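Local atomic coordinates of Emp47p (form2) (Saccharomyces cerevisiae, PDB entry 2A6Z), a protein that acts as a cargo receptor with a legume-lectin-like carbohydrate recognition domain, taking part in glycoprotein secretion and needed for Emp46p to leave the endoplasmic reticulum. Residues 40-45 with 209-214; 62-67 with 158-163; 169-174 with 181-186. All coordinates share one frame; numbering follows the deposited sequence. Where two conformers were deposited one is given.

Contact 1: residues 40-45 with 209-214; sequences VLTSNQ and ESFEIF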
loop_
_atom_site.group_PDB
_atom_site.type_symbol
_atom_site.label_atom_id
_atom_site.label_comp_id
_atom_site.label_asym_id
_atom_site.label_seq_id
_atom_site.Cartn_x
_atom_site.Cartn_y
_atom_site.Cartn_z
ATOM N N VAL A 40 9.109 4.651 -9.266
ATOM C CA VAL A 40 8.720 3.461 -10.016
ATOM C C VAL A 40 9.138 2.244 -9.240
ATOM O O VAL A 40 10.322 2.072 -8.973
ATOM C CB VAL A 40 9.376 3.479 -11.401
ATOM C CG1 VAL A 40 9.020 2.218 -12.143
ATOM C CG2 VAL A 40 8.957 4.706 -12.194
ATOM N N LEU A 41 8.159 1.395 -8.885
ATOM C CA LEU A 41 8.454 0.219 -8.115
ATOM C C LEU A 41 8.902 -0.942 -8.994
ATOM O O LEU A 41 9.705 -1.759 -8.566
ATOM C CB LEU A 41 7.225 -0.191 -7.279
ATOM C CG LEU A 41 6.805 0.876 -6.244
ATOM C CD1 LEU A 41 5.498 0.426 -5.583
ATOM C CD2 LEU A 41 7.864 1.126 -5.223
ATOM N N THR A 42 8.267 -1.049 -10.184
ATOM C CA THR A 42 8.571 -2.212 -11.070
ATOM C C THR A 42 8.976 -1.739 -12.411
ATOM O O THR A 42 8.201 -1.649 -13.336
ATOM C CB THR A 42 7.314 -3.143 -11.094
ATOM O OG1 THR A 42 6.116 -2.458 -11.547
ATOM C CG2 THR A 42 7.082 -3.777 -9.738
ATOM N N SER A 43 10.301 -1.414 -12.520
ATOM C CA SER A 43 10.779 -0.698 -13.684
ATOM C C SER A 43 11.150 -1.566 -14.892
ATOM O O SER A 43 11.457 -0.976 -15.938
ATOM C CB SER A 43 11.995 0.144 -13.279
ATOM O OG SER A 43 13.048 -0.624 -12.762
ATOM N N ASN A 44 11.148 -2.889 -14.834
ATOM C CA ASN A 44 11.401 -3.713 -16.004
ATOM C C ASN A 44 10.665 -5.043 -15.873
ATOM O O ASN A 44 9.898 -5.268 -14.940
ATOM C CB ASN A 44 12.917 -3.865 -16.169
ATOM C CG ASN A 44 13.651 -4.641 -15.164
ATOM O OD1 ASN A 44 13.141 -5.461 -14.451
ATOM N ND2 ASN A 44 15.024 -4.498 -15.209
ATOM N N GLN A 45 10.867 -5.969 -16.841
ATOM C CA GLN A 45 10.172 -7.261 -16.818
ATOM C C GLN A 45 10.613 -8.067 -15.606
ATOM O O GLN A 45 11.814 -8.289 -15.462
ATOM C CB GLN A 45 10.464 -8.064 -18.103
ATOM C CG GLN A 45 9.839 -7.341 -19.299
ATOM C CD GLN A 45 10.266 -8.005 -20.592
ATOM O OE1 GLN A 45 10.046 -7.380 -21.638
ATOM N NE2 GLN A 45 10.871 -9.192 -20.566
ATOM N N GLU A 209 4.413 -4.361 -16.541
ATOM C CA GLU A 209 3.543 -3.452 -15.796
ATOM C C GLU A 209 4.372 -2.632 -14.829
ATOM O O GLU A 209 5.208 -3.155 -14.085
ATOM C CB GLU A 209 2.515 -4.323 -15.010
ATOM C CG GLU A 209 1.424 -3.436 -14.361
ATOM C CD GLU A 209 0.176 -4.198 -13.902
ATOM O OE1 GLU A 209 0.194 -5.469 -13.902
ATOM O OE2 GLU A 209 -0.797 -3.528 -13.499
ATOM N N SER A 210 4.064 -1.312 -14.851
ATOM C CA SER A 210 4.864 -0.358 -14.057
ATOM C C SER A 210 3.999 0.248 -12.968
ATOM O O SER A 210 3.135 1.093 -13.282
ATOM C CB SER A 210 5.422 0.712 -15.015
ATOM O OG SER A 210 6.312 1.545 -14.282
ATOM N N PHE A 211 4.217 -0.188 -11.742
ATOM C CA PHE A 211 3.512 0.346 -10.565
ATOM C C PHE A 211 4.304 1.546 -10.057
ATOM O O PHE A 211 5.518 1.420 -9.839
ATOM C CB PHE A 211 3.412 -0.733 -9.481
ATOM C CG PHE A 211 2.447 -1.837 -9.822
ATOM C CD1 PHE A 211 1.078 -1.609 -9.737
ATOM C CD2 PHE A 211 2.922 -3.066 -10.243
ATOM C CE1 PHE A 211 0.172 -2.630 -10.023
ATOM C CE2 PHE A 211 1.998 -4.091 -10.486
ATOM C CZ PHE A 211 0.642 -3.868 -10.389
ATOM N N GLU A 212 3.633 2.674 -9.901
ATOM C CA GLU A 212 4.298 3.971 -9.697
ATOM C C GLU A 212 3.595 4.757 -8.589
ATOM O O GLU A 212 2.351 4.737 -8.512
ATOM C CB GLU A 212 4.277 4.784 -10.966
ATOM C CG GLU A 212 4.842 3.987 -12.144
ATOM C CD GLU A 212 5.025 4.719 -13.421
ATOM O OE1 GLU A 212 4.526 5.887 -13.523
ATOM O OE2 GLU A 212 5.682 4.127 -14.316
ATOM N N ILE A 213 4.390 5.425 -7.766
ATOM C CA ILE A 213 3.923 6.240 -6.637
ATOM C C ILE A 213 4.134 7.706 -6.924
ATOM O O ILE A 213 5.247 8.139 -7.292
ATOM C CB ILE A 213 4.620 5.846 -5.345
ATOM C CG1 ILE A 213 4.595 4.347 -5.081
ATOM C CG2 ILE A 213 4.111 6.679 -4.174
ATOM C CD1 ILE A 213 3.153 3.827 -4.879
ATOM N N PHE A 214 3.084 8.524 -6.829
ATOM C CA PHE A 214 3.202 9.973 -7.002
ATOM C C PHE A 214 3.336 10.723 -5.664
ATOM O O PHE A 214 3.964 11.797 -5.623
ATOM C CB PHE A 214 1.978 10.493 -7.721
ATOM C CG PHE A 214 1.851 10.277 -9.189
ATOM C CD1 PHE A 214 0.951 11.046 -9.945
ATOM C CD2 PHE A 214 2.622 9.347 -9.887
ATOM C CE1 PHE A 214 0.806 10.910 -11.308
ATOM C CE2 PHE A 214 2.486 9.215 -11.270
ATOM C CZ PHE A 214 1.622 9.990 -11.976
#
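The hydroxyl of Thr-42 is gripped twice by the chain entering strand 210-220: OG1 donates to the carbonyl O of Glu-209 at 2.8 Å and accepts from the backbone N of Phe-211 at 3.0 Å, the latter nearly straight with 172° at the hydrogen. This lies where strand 38-40 ends, near one edge of an antiparallel sheet of the lectin beta sandwich, and the regular ladder gives way to a loop. The evidence for that change is in the bonding. Val-40 and Glu-212 still form a non-hydrogen-bonded antiparallel pair, and Leu-41 N still donates to Phe-211 O at 2.8 Å, but at the next residue, Thr-42, a side-chain hydroxyl takes the place of the backbone as partner. The torsion explains how: with chi1 at 58°, OG1 sits between the backbone N and the carbonyl carbon of Thr-42, which turns it onto the neighbouring strand. There it also lies near the ring plane of Phe-211, at the CD2 edge, while CG of Glu-209 rests over one ring face toward the rim.

On the sandwich interior, Leu-41 slants across Ile-213, CD1 reaching CG1 at 4.1 Å, and Leu-41 and Phe-211 both pack on Ala-199 and Ile-82 of the other sheet. Thr-42 N is buried here without a partner in the model. The opposite face carries Val-40 and Glu-212 side by side, the Glu-212 carboxylate being shared: OE1 makes salt bridges to Arg-70 and Arg-38. Its other oxygen, OE2, accepts from Ser-210 OG at 2.7 Å through the lone pair anti to OE1, and CG1 of Val-40 lies 3.5 Å from that same Ser-210 OG.

Contact 2: residues 62-67 with 158-163; sequences SFTMEW and TIRVTY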
loop_
_atom_site.group_PDB
_atom_site.type_symbol
_atom_site.label_atom_id
_atom_site.label_comp_id
_atom_site.label_asym_id
_atom_site.label_seq_id
_atom_site.Cartn_x
_atom_site.Cartn_y
_atom_site.Cartn_z
ATOM N N SER A 62 -6.343 8.268 16.144
ATOM C CA SER A 62 -6.853 8.115 14.777
ATOM C C SER A 62 -5.883 8.666 13.758
ATOM O O SER A 62 -5.117 9.614 14.002
ATOM C CB SER A 62 -8.180 8.864 14.689
ATOM O OG SER A 62 -9.061 8.330 15.657
ATOM N N PHE A 63 -5.968 8.104 12.519
ATOM C CA PHE A 63 -5.068 8.573 11.465
ATOM C C PHE A 63 -5.703 8.273 10.107
ATOM O O PHE A 63 -6.612 7.500 9.967
ATOM C CB PHE A 63 -3.677 7.877 11.577
ATOM C CG PHE A 63 -3.676 6.409 11.261
ATOM C CD1 PHE A 63 -3.408 5.965 9.960
ATOM C CD2 PHE A 63 -3.948 5.483 12.234
ATOM C CE1 PHE A 63 -3.440 4.639 9.668
ATOM C CE2 PHE A 63 -3.987 4.112 11.943
ATOM C CZ PHE A 63 -3.754 3.689 10.649
ATOM N N THR A 64 -5.065 8.919 9.103
ATOM C CA THR A 64 -5.413 8.746 7.708
ATOM C C THR A 64 -4.106 8.545 6.925
ATOM O O THR A 64 -3.108 9.268 7.159
ATOM C CB THR A 64 -6.065 9.993 7.153
ATOM O OG1 THR A 64 -7.249 10.275 7.898
ATOM C CG2 THR A 64 -6.468 9.863 5.700
ATOM N N MET A 65 -4.112 7.614 5.973
ATOM C CA MET A 65 -3.056 7.448 4.994
ATOM C C MET A 65 -3.673 7.560 3.605
ATOM O O MET A 65 -4.593 6.781 3.291
ATOM C CB MET A 65 -2.404 6.110 5.139
ATOM C CG MET A 65 -1.729 5.639 6.394
ATOM S SD MET A 65 -1.140 3.943 6.676
ATOM C CE MET A 65 -2.676 3.040 6.448
ATOM N N GLU A 66 -3.169 8.458 2.753
ATOM C CA GLU A 66 -3.645 8.597 1.380
ATOM C C GLU A 66 -2.507 8.304 0.444
ATOM O O GLU A 66 -1.491 9.038 0.424
ATOM C CB GLU A 66 -4.176 10.001 1.126
ATOM C CG GLU A 66 -5.375 10.376 1.947
ATOM C CD GLU A 66 -5.936 11.732 1.794
ATOM O OE1 GLU A 66 -5.363 12.542 1.019
ATOM O OE2 GLU A 66 -6.968 12.031 2.423
ATOM N N TRP A 67 -2.659 7.276 -0.374
ATOM C CA TRP A 67 -1.642 6.893 -1.396
ATOM C C TRP A 67 -2.153 7.265 -2.756
ATOM O O TRP A 67 -3.268 6.883 -3.135
ATOM C CB TRP A 67 -1.431 5.378 -1.325
ATOM C CG TRP A 67 -0.659 4.851 -0.190
ATOM C CD1 TRP A 67 -1.119 4.274 0.948
ATOM C CD2 TRP A 67 0.794 4.821 -0.074
ATOM N NE1 TRP A 67 -0.067 3.897 1.768
ATOM C CE2 TRP A 67 1.102 4.211 1.144
ATOM C CE3 TRP A 67 1.818 5.254 -0.948
ATOM C CZ2 TRP A 67 2.437 4.011 1.564
ATOM C CZ3 TRP A 67 3.130 5.043 -0.492
ATOM C CH2 TRP A 67 3.400 4.447 0.727
ATOM N N THR A 158 -6.426 7.305 -5.978
ATOM C CA THR A 158 -6.122 7.685 -4.611
ATOM C C THR A 158 -6.803 6.707 -3.648
ATOM O O THR A 158 -8.024 6.601 -3.625
ATOM C CB THR A 158 -6.640 9.107 -4.275
ATOM O OG1 THR A 158 -6.195 10.001 -5.310
ATOM C CG2 THR A 158 -6.065 9.570 -2.934
ATOM N N ILE A 159 -5.968 6.007 -2.880
ATOM C CA ILE A 159 -6.474 5.101 -1.835
ATOM C C ILE A 159 -6.388 5.853 -0.522
ATOM O O ILE A 159 -5.301 6.257 -0.116
ATOM C CB ILE A 159 -5.658 3.789 -1.768
ATOM C CG1 ILE A 159 -5.790 3.008 -3.082
ATOM C CG2 ILE A 159 -6.073 2.974 -0.563
ATOM C CD1 ILE A 159 -4.863 1.816 -3.159
ATOM N N ARG A 160 -7.550 6.030 0.146
ATOM C CA ARG A 160 -7.575 6.770 1.414
ATOM C C ARG A 160 -8.001 5.806 2.501
ATOM O O ARG A 160 -9.124 5.268 2.501
ATOM C CB ARG A 160 -8.586 7.929 1.268
ATOM C CG ARG A 160 -8.754 8.727 2.580
ATOM C CD ARG A 160 -9.594 10.005 2.252
ATOM N NE ARG A 160 -9.489 10.936 3.394
ATOM C CZ ARG A 160 -10.312 10.975 4.429
ATOM N NH1 ARG A 160 -11.394 10.166 4.465
ATOM N NH2 ARG A 160 -10.056 11.830 5.401
ATOM N N VAL A 161 -7.085 5.579 3.431
ATOM C CA VAL A 161 -7.282 4.653 4.542
ATOM C C VAL A 161 -7.466 5.474 5.795
ATOM O O VAL A 161 -6.623 6.321 6.127
ATOM C CB VAL A 161 -6.044 3.739 4.734
ATOM C CG1 VAL A 161 -6.348 2.668 5.782
ATOM C CG2 VAL A 161 -5.614 3.162 3.411
ATOM N N THR A 162 -8.575 5.248 6.516
ATOM C CA THR A 162 -8.817 5.954 7.754
ATOM C C THR A 162 -9.073 4.951 8.855
ATOM O O THR A 162 -9.688 3.914 8.668
ATOM C CB THR A 162 -10.024 6.924 7.645
ATOM O OG1 THR A 162 -11.168 6.242 7.130
ATOM C CG2 THR A 162 -9.695 8.119 6.747
ATOM N N TYR A 163 -8.567 5.298 10.063
ATOM C CA TYR A 163 -8.783 4.482 11.240
ATOM C C TYR A 163 -9.228 5.437 12.370
ATOM O O TYR A 163 -8.450 6.311 12.777
ATOM C CB TYR A 163 -7.512 3.715 11.634
ATOM C CG TYR A 163 -7.748 2.771 12.792
ATOM C CD1 TYR A 163 -8.664 1.718 12.708
ATOM C CD2 TYR A 163 -7.054 2.916 13.992
ATOM C CE1 TYR A 163 -8.902 0.842 13.752
ATOM C CE2 TYR A 163 -7.279 2.033 15.033
ATOM C CZ TYR A 163 -8.195 1.020 14.945
ATOM O OH TYR A 163 -8.413 0.111 15.946
HETATM O O HOH W 1 -7.667 12.829 7.155
#
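Phe-63 lays the CE2 corner of its ring against Tyr-163, 3.6 Å from CB, the two side chains slanting across each other. Their chi1 angles bring this about: CG of Phe-63 stands between its backbone N and carbonyl carbon (69°), whereas that of Tyr-163 is anti to N and carries the phenol away, its OH bonding to Phe-188 N. Strands 63-67 and 158-163 are antiparallel neighbours inside a sheet of the lectin beta sandwich, their axes 4.6 Å apart and 169° between directions. Six backbone hydrogen bonds, two at each of the pairs Phe-63/Tyr-163, Met-65/Val-161 and Trp-67/Ile-159, fix the register.

These three pairs face the sandwich interior, where Phe-63 stacks on Phe-86 and Trp-67 meets Phe-84 of the facing sheet. In one of its two conformers Met-65 bends at chi3 and places CE alongside CG1 of Val-161, in the plane of the Phe-63 ring at its edge.

The other face is polar. Glu-66 and Arg-160 run side by side and close in a salt bridge, NE to OE2 at 2.9 Å; OE2 lies in the guanidinium plane but is met on its anti side, with the two planes 64° apart. Ser-2 OG, from the N-terminal end, bonds to the same OE2 and to Arg-160 NH2, bridging the two charged groups, while NH1 bonds to Gln-174 and NH2 to Val-222 O. CG2 of Thr-162 sits 3.4 Å above the guanidinium plane, toward its rim. Thr-64 OG1 hydrogen-bonds to Gly-221 O and takes a second bond from a water at 2.7 Å, which weakly accepts from Arg-160 NH2.

Contact 3: residues 169-174 with 181-186; sequences NLLKVQ and FQTRKV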
loop_
_atom_site.group_PDB
_atom_site.type_symbol
_atom_site.label_atom_id
_atom_site.label_comp_id
_atom_site.label_asym_id
_atom_site.label_seq_id
_atom_site.Cartn_x
_atom_site.Cartn_y
_atom_site.Cartn_z
ATOM N N ASN A 169 -13.595 2.440 16.407
ATOM C CA ASN A 169 -12.541 1.733 15.734
ATOM C C ASN A 169 -12.938 1.442 14.265
ATOM O O ASN A 169 -12.740 0.325 13.804
ATOM C CB ASN A 169 -12.159 0.398 16.424
ATOM C CG ASN A 169 -12.102 0.573 17.906
ATOM O OD1 ASN A 169 -11.301 1.397 18.420
ATOM N ND2 ASN A 169 -12.888 -0.236 18.594
ATOM N N LEU A 170 -13.480 2.447 13.583
ATOM C CA LEU A 170 -13.860 2.233 12.177
ATOM C C LEU A 170 -12.602 2.296 11.296
ATOM O O LEU A 170 -11.905 3.327 11.231
ATOM C CB LEU A 170 -14.839 3.336 11.754
ATOM C CG LEU A 170 -15.388 3.148 10.309
ATOM C CD1 LEU A 170 -16.229 1.890 10.230
ATOM C CD2 LEU A 170 -16.188 4.365 9.909
ATOM N N LEU A 171 -12.359 1.211 10.579
ATOM C CA LEU A 171 -11.310 1.124 9.530
ATOM C C LEU A 171 -12.048 1.232 8.197
ATOM O O LEU A 171 -12.928 0.406 7.936
ATOM C CB LEU A 171 -10.579 -0.194 9.645
ATOM C CG LEU A 171 -9.589 -0.492 8.537
ATOM C CD1 LEU A 171 -8.426 0.540 8.528
ATOM C CD2 LEU A 171 -9.020 -1.904 8.703
ATOM N N LYS A 172 -11.685 2.213 7.397
ATOM C CA LYS A 172 -12.359 2.437 6.128
ATOM C C LYS A 172 -11.299 2.662 5.058
ATOM O O LYS A 172 -10.267 3.293 5.297
ATOM C CB LYS A 172 -13.300 3.639 6.230
ATOM C CG LYS A 172 -14.046 3.971 4.941
ATOM C CD LYS A 172 -15.195 4.895 5.185
ATOM C CE LYS A 172 -14.746 6.249 5.510
ATOM N NZ LYS A 172 -15.995 7.055 5.656
ATOM N N VAL A 173 -11.597 2.126 3.873
ATOM C CA VAL A 173 -10.804 2.397 2.694
ATOM C C VAL A 173 -11.739 3.001 1.625
ATOM O O VAL A 173 -12.788 2.432 1.350
ATOM C CB VAL A 173 -10.125 1.126 2.170
ATOM C CG1 VAL A 173 -9.418 1.389 0.848
ATOM C CG2 VAL A 173 -9.164 0.589 3.228
ATOM N N GLN A 174 -11.302 4.127 1.072
ATOM C CA GLN A 174 -11.956 4.774 -0.070
ATOM C C GLN A 174 -11.013 4.727 -1.257
ATOM O O GLN A 174 -9.789 4.759 -1.097
ATOM C CB GLN A 174 -12.268 6.230 0.268
ATOM C CG GLN A 174 -13.329 6.371 1.389
ATOM C CD GLN A 174 -13.234 7.769 2.005
ATOM O OE1 GLN A 174 -12.329 8.014 2.785
ATOM N NE2 GLN A 174 -14.091 8.664 1.632
ATOM N N PHE A 181 -14.474 -0.346 1.334
ATOM C CA PHE A 181 -14.973 -1.198 2.401
ATOM C C PHE A 181 -14.831 -0.430 3.722
ATOM O O PHE A 181 -14.065 0.499 3.837
ATOM C CB PHE A 181 -14.272 -2.562 2.445
ATOM C CG PHE A 181 -12.773 -2.555 2.810
ATOM C CD1 PHE A 181 -12.331 -2.350 4.116
ATOM C CD2 PHE A 181 -11.829 -2.823 1.828
ATOM C CE1 PHE A 181 -11.004 -2.411 4.469
ATOM C CE2 PHE A 181 -10.433 -2.890 2.179
ATOM C CZ PHE A 181 -10.084 -2.707 3.513
ATOM N N GLN A 182 -15.549 -0.930 4.727
ATOM C CA GLN A 182 -15.325 -0.449 6.099
ATOM C C GLN A 182 -15.668 -1.549 7.077
ATOM O O GLN A 182 -16.476 -2.444 6.790
ATOM C CB GLN A 182 -16.128 0.821 6.409
ATOM C CG GLN A 182 -17.630 0.613 6.477
ATOM C CD GLN A 182 -18.356 1.889 6.846
ATOM O OE1 GLN A 182 -18.191 2.893 6.183
ATOM N NE2 GLN A 182 -19.159 1.796 7.908
ATOM N N THR A 183 -15.087 -1.455 8.274
ATOM C CA THR A 183 -15.351 -2.460 9.322
ATOM C C THR A 183 -14.981 -1.874 10.670
ATOM O O THR A 183 -14.136 -0.983 10.777
ATOM C CB THR A 183 -14.521 -3.731 9.055
ATOM O OG1 THR A 183 -14.889 -4.750 10.036
ATOM C CG2 THR A 183 -13.009 -3.517 9.181
ATOM N N ARG A 184 -15.588 -2.434 11.721
ATOM C CA ARG A 184 -15.230 -2.155 13.101
ATOM C C ARG A 184 -14.692 -3.433 13.766
ATOM O O ARG A 184 -14.500 -3.477 14.986
ATOM C CB ARG A 184 -16.425 -1.606 13.899
ATOM C CG ARG A 184 -16.741 -0.178 13.447
ATOM C CD ARG A 184 -17.853 0.457 14.261
ATOM N NE ARG A 184 -18.149 1.829 13.889
ATOM C CZ ARG A 184 -19.029 2.166 12.949
ATOM N NH1 ARG A 184 -19.632 1.221 12.268
ATOM N NH2 ARG A 184 -19.265 3.446 12.651
ATOM N N LYS A 185 -14.357 -4.461 12.983
ATOM C CA LYS A 185 -13.899 -5.717 13.578
ATOM C C LYS A 185 -12.403 -5.731 13.864
ATOM O O LYS A 185 -11.937 -6.682 14.487
ATOM C CB LYS A 185 -14.253 -6.916 12.694
ATOM C CG LYS A 185 -15.743 -7.156 12.587
ATOM C CD LYS A 185 -16.097 -8.160 11.510
ATOM C CE LYS A 185 -16.050 -9.631 11.803
ATOM N NZ LYS A 185 -16.423 -10.269 10.492
ATOM N N VAL A 186 -11.662 -4.725 13.423
ATOM C CA VAL A 186 -10.220 -4.672 13.603
ATOM C C VAL A 186 -9.872 -3.592 14.608
ATOM O O VAL A 186 -10.110 -2.397 14.373
ATOM C CB VAL A 186 -9.533 -4.356 12.265
ATOM C CG1 VAL A 186 -8.022 -4.384 12.376
ATOM C CG2 VAL A 186 -9.977 -5.383 11.211
HETATM O O HOH W 2 -14.774 -1.913 17.249
HETATM O O HOH W 3 -18.124 5.684 7.044
#
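Leu-170 can be followed across the outer face of the hairpin 170-175/178-183. CB leaves the strand, CG stands anti to the backbone N (chi1 -176°), and the CD1 branch then reaches over the partner strand, meeting Thr-183 O at 3.6 Å and Gln-182 NE2 at 3.7 Å. Its tip ends over the centre of the Arg-184 guanidinium, 3.9 Å above the plane, so an apolar methyl lies against one flat face of the charge while Arg-184 NH2 forms a salt bridge with Asp-167. Beside it, Lys-172 and Gln-182 run the same way from a non-hydrogen-bonded pair, and a water joins their ends, accepting from Lys-172 NZ and donating to Gln-182 OE1.

Two pairs of backbone bonds hold the hairpin: Leu-171 with Thr-183, and Val-173 with Phe-181, whose Phe-181 N to Val-173 O bond is the longest of the four at 3.2 Å. On the inner face Val-173 slants under the Phe-181 ring. CB lies 4.1 Å from the ring centroid and 13° off its normal, a CH-pi contact, and CG2 comes to 3.4 Å from CZ. CG of Phe-181 lies between its backbone N and carbonyl carbon (chi1 66°), an orientation that swings the ring back over the partner strand.

After Thr-183 the chain turns: Lys-185 N donates to Thr-183 OG1 at 3.0 Å, an ST turn. At the start of the other strand Asn-169 and Leu-170 both face Asp-164 of strand 153-164, a G1 beta bulge. Strand 178-183 is the outermost of its sheet, with 170-175 lying between it and 153-164; inside the sandwich, Val-173 and Phe-181 pack on Leu-110 and Leu-122 of strands 108-113 and 121-128, and Phe-143 meets the Phe-181 ring at a steep angle.

From the N terminus, the chain opens contact 1 at residues 40-45 and closes it only at 209-214, a loop spanning most of the domain. Contacts 2 and 3 are both nested within it, one after the other in series: 62-67 with 158-163, then the short 169-174/181-186 hairpin. All three reach the same sheet, whose order here runs 38-40, 210-220, 63-72, 153-164, 170-175, 178-183. Contacts 1 and 2 meet where Ile-213 CG2 lies 4.1 Å from Trp-67 CZ3; contacts 2 and 3 share probable backbone hydrogen bonds, such as Arg-160 O with Gln-174 N. Contacts 1 and 3 do not touch, their nearest atoms being about 14 Å apart.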